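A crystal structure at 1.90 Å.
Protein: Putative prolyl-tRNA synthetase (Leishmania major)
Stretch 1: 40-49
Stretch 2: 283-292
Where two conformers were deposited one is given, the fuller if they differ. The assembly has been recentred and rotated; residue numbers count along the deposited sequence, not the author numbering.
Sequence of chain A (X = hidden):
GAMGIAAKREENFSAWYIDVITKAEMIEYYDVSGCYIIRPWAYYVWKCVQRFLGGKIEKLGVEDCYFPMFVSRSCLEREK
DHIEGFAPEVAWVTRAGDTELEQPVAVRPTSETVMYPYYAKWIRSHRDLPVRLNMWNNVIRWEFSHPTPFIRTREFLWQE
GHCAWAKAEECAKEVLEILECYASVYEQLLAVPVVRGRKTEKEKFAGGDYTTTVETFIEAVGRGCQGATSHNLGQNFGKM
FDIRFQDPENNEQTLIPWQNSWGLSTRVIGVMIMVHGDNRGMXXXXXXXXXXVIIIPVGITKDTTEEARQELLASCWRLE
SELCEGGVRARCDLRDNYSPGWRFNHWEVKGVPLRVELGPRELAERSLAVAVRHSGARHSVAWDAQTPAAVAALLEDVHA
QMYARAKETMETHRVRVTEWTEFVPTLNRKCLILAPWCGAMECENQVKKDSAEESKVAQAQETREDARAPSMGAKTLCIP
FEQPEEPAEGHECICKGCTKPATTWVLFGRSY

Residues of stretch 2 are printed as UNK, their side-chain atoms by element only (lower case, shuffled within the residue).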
# COMPACT_ATOMS: atom_id res chain seq x y z
N PRO A 40 -1.75 11.15 10.62
CA PRO A 40 -0.70 10.13 10.62
C PRO A 40 -0.58 9.27 11.82
O PRO A 40 -0.19 8.13 11.64
CB PRO A 40 0.59 10.95 10.47
CG PRO A 40 0.10 12.12 9.70
CD PRO A 40 -1.22 12.45 10.22
N TRP A 41 -0.86 9.76 13.03
CA TRP A 41 -0.65 8.90 14.16
C TRP A 41 -1.48 7.64 14.12
O TRP A 41 -1.06 6.54 14.57
CB TRP A 41 -0.89 9.68 15.44
CG TRP A 41 -0.42 9.03 16.70
CD1 TRP A 41 -1.21 8.59 17.74
CD2 TRP A 41 0.95 8.78 17.08
NE1 TRP A 41 -0.40 8.07 18.73
CE2 TRP A 41 0.91 8.15 18.34
CE3 TRP A 41 2.19 9.02 16.48
CZ2 TRP A 41 2.09 7.77 19.02
CZ3 TRP A 41 3.36 8.66 17.17
CH2 TRP A 41 3.29 8.00 18.41
N ALA A 42 -2.71 7.79 13.63
CA ALA A 42 -3.56 6.67 13.37
C ALA A 42 -3.31 5.96 12.01
O ALA A 42 -3.30 4.73 11.91
CB ALA A 42 -5.00 7.08 13.48
N TYR A 43 -3.19 6.74 10.94
CA TYR A 43 -2.93 6.17 9.62
C TYR A 43 -1.72 5.22 9.54
O TYR A 43 -1.77 4.22 8.83
CB TYR A 43 -2.84 7.25 8.52
CG TYR A 43 -3.06 6.62 7.15
CD1 TYR A 43 -4.36 6.33 6.70
CD2 TYR A 43 -1.99 6.15 6.39
CE1 TYR A 43 -4.55 5.70 5.47
CE2 TYR A 43 -2.20 5.52 5.15
CZ TYR A 43 -3.50 5.32 4.73
OH TYR A 43 -3.73 4.66 3.57
N TYR A 44 -0.64 5.55 10.24
CA TYR A 44 0.56 4.71 10.28
C TYR A 44 0.17 3.31 10.65
O TYR A 44 0.73 2.32 10.14
CB TYR A 44 1.59 5.20 11.28
CG TYR A 44 2.84 4.46 11.19
CD1 TYR A 44 3.75 4.75 10.18
CD2 TYR A 44 3.16 3.47 12.12
CE1 TYR A 44 4.95 4.02 10.08
CE2 TYR A 44 4.33 2.72 12.04
CZ TYR A 44 5.22 3.00 11.01
OH TYR A 44 6.37 2.31 10.91
N VAL A 45 -0.82 3.20 11.55
CA VAL A 45 -1.30 1.85 11.93
C VAL A 45 -1.84 1.05 10.71
O VAL A 45 -1.48 -0.06 10.51
CB VAL A 45 -2.33 1.91 13.07
CG1 VAL A 45 -2.75 0.54 13.41
CG2 VAL A 45 -1.76 2.64 14.27
N TRP A 46 -2.66 1.70 9.89
CA TRP A 46 -3.22 1.15 8.65
C TRP A 46 -2.11 0.85 7.68
O TRP A 46 -2.03 -0.25 7.16
CB TRP A 46 -4.29 2.07 8.08
CG TRP A 46 -5.07 1.36 6.98
CD1 TRP A 46 -5.05 1.70 5.69
CD2 TRP A 46 -5.87 0.15 7.09
NE1 TRP A 46 -5.84 0.81 4.96
CE2 TRP A 46 -6.32 -0.16 5.80
CE3 TRP A 46 -6.21 -0.69 8.12
CZ2 TRP A 46 -7.16 -1.27 5.53
CZ3 TRP A 46 -7.05 -1.76 7.88
CH2 TRP A 46 -7.51 -2.05 6.60
N LYS A 47 -1.13 1.73 7.59
CA LYS A 47 0.03 1.46 6.69
C LYS A 47 0.73 0.15 7.10
O LYS A 47 1.08 -0.66 6.27
CB LYS A 47 1.01 2.61 6.76
CG LYS A 47 2.00 2.54 5.68
CD LYS A 47 3.05 3.62 5.95
CE LYS A 47 3.49 4.29 4.66
NZ LYS A 47 4.60 5.24 4.97
N CYS A 48 0.88 -0.06 8.40
CA CYS A 48 1.52 -1.23 8.99
C CYS A 48 0.73 -2.48 8.69
O CYS A 48 1.28 -3.54 8.35
CB CYS A 48 1.71 -1.13 10.50
SG CYS A 48 2.97 0.07 10.96
N VAL A 49 -0.60 -2.33 8.83
CA VAL A 49 -1.49 -3.43 8.50
C VAL A 49 -1.42 -3.80 7.03
O VAL A 49 -1.35 -5.03 6.64
CB VAL A 49 -2.94 -3.13 8.92
CG1 VAL A 49 -3.90 -4.19 8.36
CG2 VAL A 49 -3.03 -3.01 10.42
N UNK A 283 -2.37 4.12 24.47
CA UNK A 283 -1.20 3.33 24.69
C UNK A 283 -0.98 2.61 23.34
O UNK A 283 -1.75 1.71 23.00
c UNK A 283 -0.16 1.44 26.02
c UNK A 283 -1.74 3.01 27.18
c UNK A 283 -1.38 2.31 25.84
N UNK A 284 0.03 3.01 22.57
CA UNK A 284 0.22 2.49 21.22
C UNK A 284 1.01 1.18 21.27
O UNK A 284 2.13 1.17 21.79
c UNK A 284 -1.37 4.85 17.87
s UNK A 284 -0.75 3.20 18.11
c UNK A 284 0.88 3.57 20.34
c UNK A 284 0.90 3.43 18.82
N UNK A 285 0.46 0.10 20.70
CA UNK A 285 1.29 -1.07 20.54
C UNK A 285 2.57 -0.69 19.73
O UNK A 285 2.50 -0.03 18.68
c UNK A 285 -0.85 -0.09 20.03
c UNK A 285 -0.97 -1.56 20.05
c UNK A 285 0.38 -2.03 19.74
N UNK A 286 3.74 -1.14 20.20
CA UNK A 286 4.99 -0.63 19.61
C UNK A 286 5.24 -0.98 18.16
O UNK A 286 5.85 -0.18 17.45
c UNK A 286 6.08 -1.25 20.50
c UNK A 286 3.97 -2.08 21.31
c UNK A 286 5.47 -2.39 21.17
N UNK A 287 4.72 -2.11 17.68
CA UNK A 287 4.91 -2.47 16.32
C UNK A 287 4.14 -1.61 15.36
O UNK A 287 4.43 -1.63 14.11
c UNK A 287 4.70 -3.97 16.07
c UNK A 287 5.79 -8.44 17.95
n UNK A 287 6.03 -7.18 17.73
c UNK A 287 5.64 -4.85 16.91
c UNK A 287 5.16 -6.29 16.93
n UNK A 287 4.72 -8.99 17.42
n UNK A 287 6.65 -9.16 18.69
N UNK A 288 3.17 -0.80 15.85
CA UNK A 288 2.49 0.08 14.91
C UNK A 288 2.58 1.52 15.34
O UNK A 288 1.84 2.37 14.91
c UNK A 288 0.88 -1.72 14.11
c UNK A 288 0.20 -0.29 16.05
c UNK A 288 0.98 -0.36 14.73
N UNK A 289 3.51 1.81 16.23
CA UNK A 289 3.71 3.17 16.71
C UNK A 289 4.62 3.95 15.73
O UNK A 289 5.76 3.54 15.50
c UNK A 289 4.30 3.21 18.12
N UNK A 290 4.08 5.05 15.21
CA UNK A 290 4.78 5.81 14.21
C UNK A 290 6.09 6.33 14.82
O UNK A 290 7.14 6.36 14.15
o UNK A 290 4.62 7.67 12.82
c UNK A 290 3.93 6.99 13.79
N UNK A 291 5.99 6.82 16.04
CA UNK A 291 7.14 7.06 16.92
C UNK A 291 7.10 6.05 18.04
O UNK A 291 6.13 5.96 18.75
c UNK A 291 8.32 8.73 18.45
o UNK A 291 7.29 9.34 16.33
c UNK A 291 7.15 8.48 17.45
N UNK A 292 8.20 5.32 18.22
CA UNK A 292 8.29 4.28 19.25
C UNK A 292 8.95 4.84 20.52
O UNK A 292 8.63 4.44 21.65
c UNK A 292 9.11 3.15 18.69
c UNK A 292 9.26 1.23 17.05
n UNK A 292 8.76 0.02 17.01
o UNK A 292 10.41 1.48 16.69
c UNK A 292 8.37 2.30 17.64
O HOH W 1 1.27 5.27 15.08

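Position 283 carries three carbons, one bearing the other two, and none comes within 9 Å of the helix formed by 40-49. Branching at the first carbon makes it Val283, buried against other parts of the fold.

Position 284 has an unbranched chain of two carbons, a sulfur and a last carbon. Its CA-to-CB bond points toward the helix; the last carbon of 284 lies 3.5 Å from NE1 of Trp41 and 3.7 Å from CD1 of Trp41, while the sulfur of 284 sits 4.0 Å from CG2 of Val45. This is Met284, its chain curled by chi angles t, p, p. A long, flexible thioether suits this place because it can bend to fill the space beside an indole and a valine. SD is also 5.4 Å from the centroid of the five-membered ring of Trp41, in an oblique sulfur-aromatic approach.

At 285 three carbons close a ring onto the backbone nitrogen, and 286 repeats the pattern. Neither touches the helix. These are Pro285 and Pro286, whose rings restrict phi, here -56° and -65°, as the chain enters a short 3-10 segment.

Position 287 bears three carbons, a nitrogen, and a carbon carrying two more nitrogens: a guanidinium. Its end leads away from the helix to partners elsewhere in the structure, while the backbone O of 287 lies 3.9 Å from SG of Cys48. This is Arg287, whose long charged chain suits a place where its end can bond away from the helix.

Position 288 has one carbon carrying two others. One branch of 288 lies 3.8 Å from CB of Cys48 and the other 3.9 Å from CG2 of Val45. This is Val288, whose compact branches, CG1 and CG2 respectively, fit the helix surface. The N of Val288 donates to O of Pro285 at 3.0 Å, tightening the turn.

At 289 there is a single carbon, pointing away from the helix, and the backbone O of 289 makes the closest approach, 3.8 Å from CE2 of Tyr44. This is Ala289; a single methyl facing away asks little of the contact, so the residue takes part through its backbone O.

At 290 one carbon is followed by one oxygen. The short side chain sits beside two aromatic rings: CA of 290 lies 3.8 Å from the centroid of the Tyr44 ring in a CH-pi contact over its face, and CB of 290 lies 3.8 Å from CE3 of Trp41. This is Ser290, small enough to fit beside both.

Position 291 shows a carbon carrying one oxygen and one carbon. The N of 291 is 3.4 Å from CZ3 of Trp41, and CB of 291 is 3.8 Å from the same atom. This is Thr291, its beta-branched side chain small enough to lie beside the indole.

The last position, 292, has three carbons, the third bearing an oxygen and a nitrogen, and makes no contact with the helix. This amide is Gln292, which turns back within its own stretch: NE2 donates to O of Pro286 at 2.9 Å, bracing the loop.

The contact works by packing, with no direct hydrogen bond between the stretches. Trp41, Tyr44, Val45 and Cys48 meet the loop, burying 504 Å² in all. One water supplies polar linkage, donating to O of Trp41 at 2.7 Å and O of Val288 at 3.0 Å while accepting from N of Ser290 at 2.8 Å.

Stretch 2 283-292: VMPPRVASTQ
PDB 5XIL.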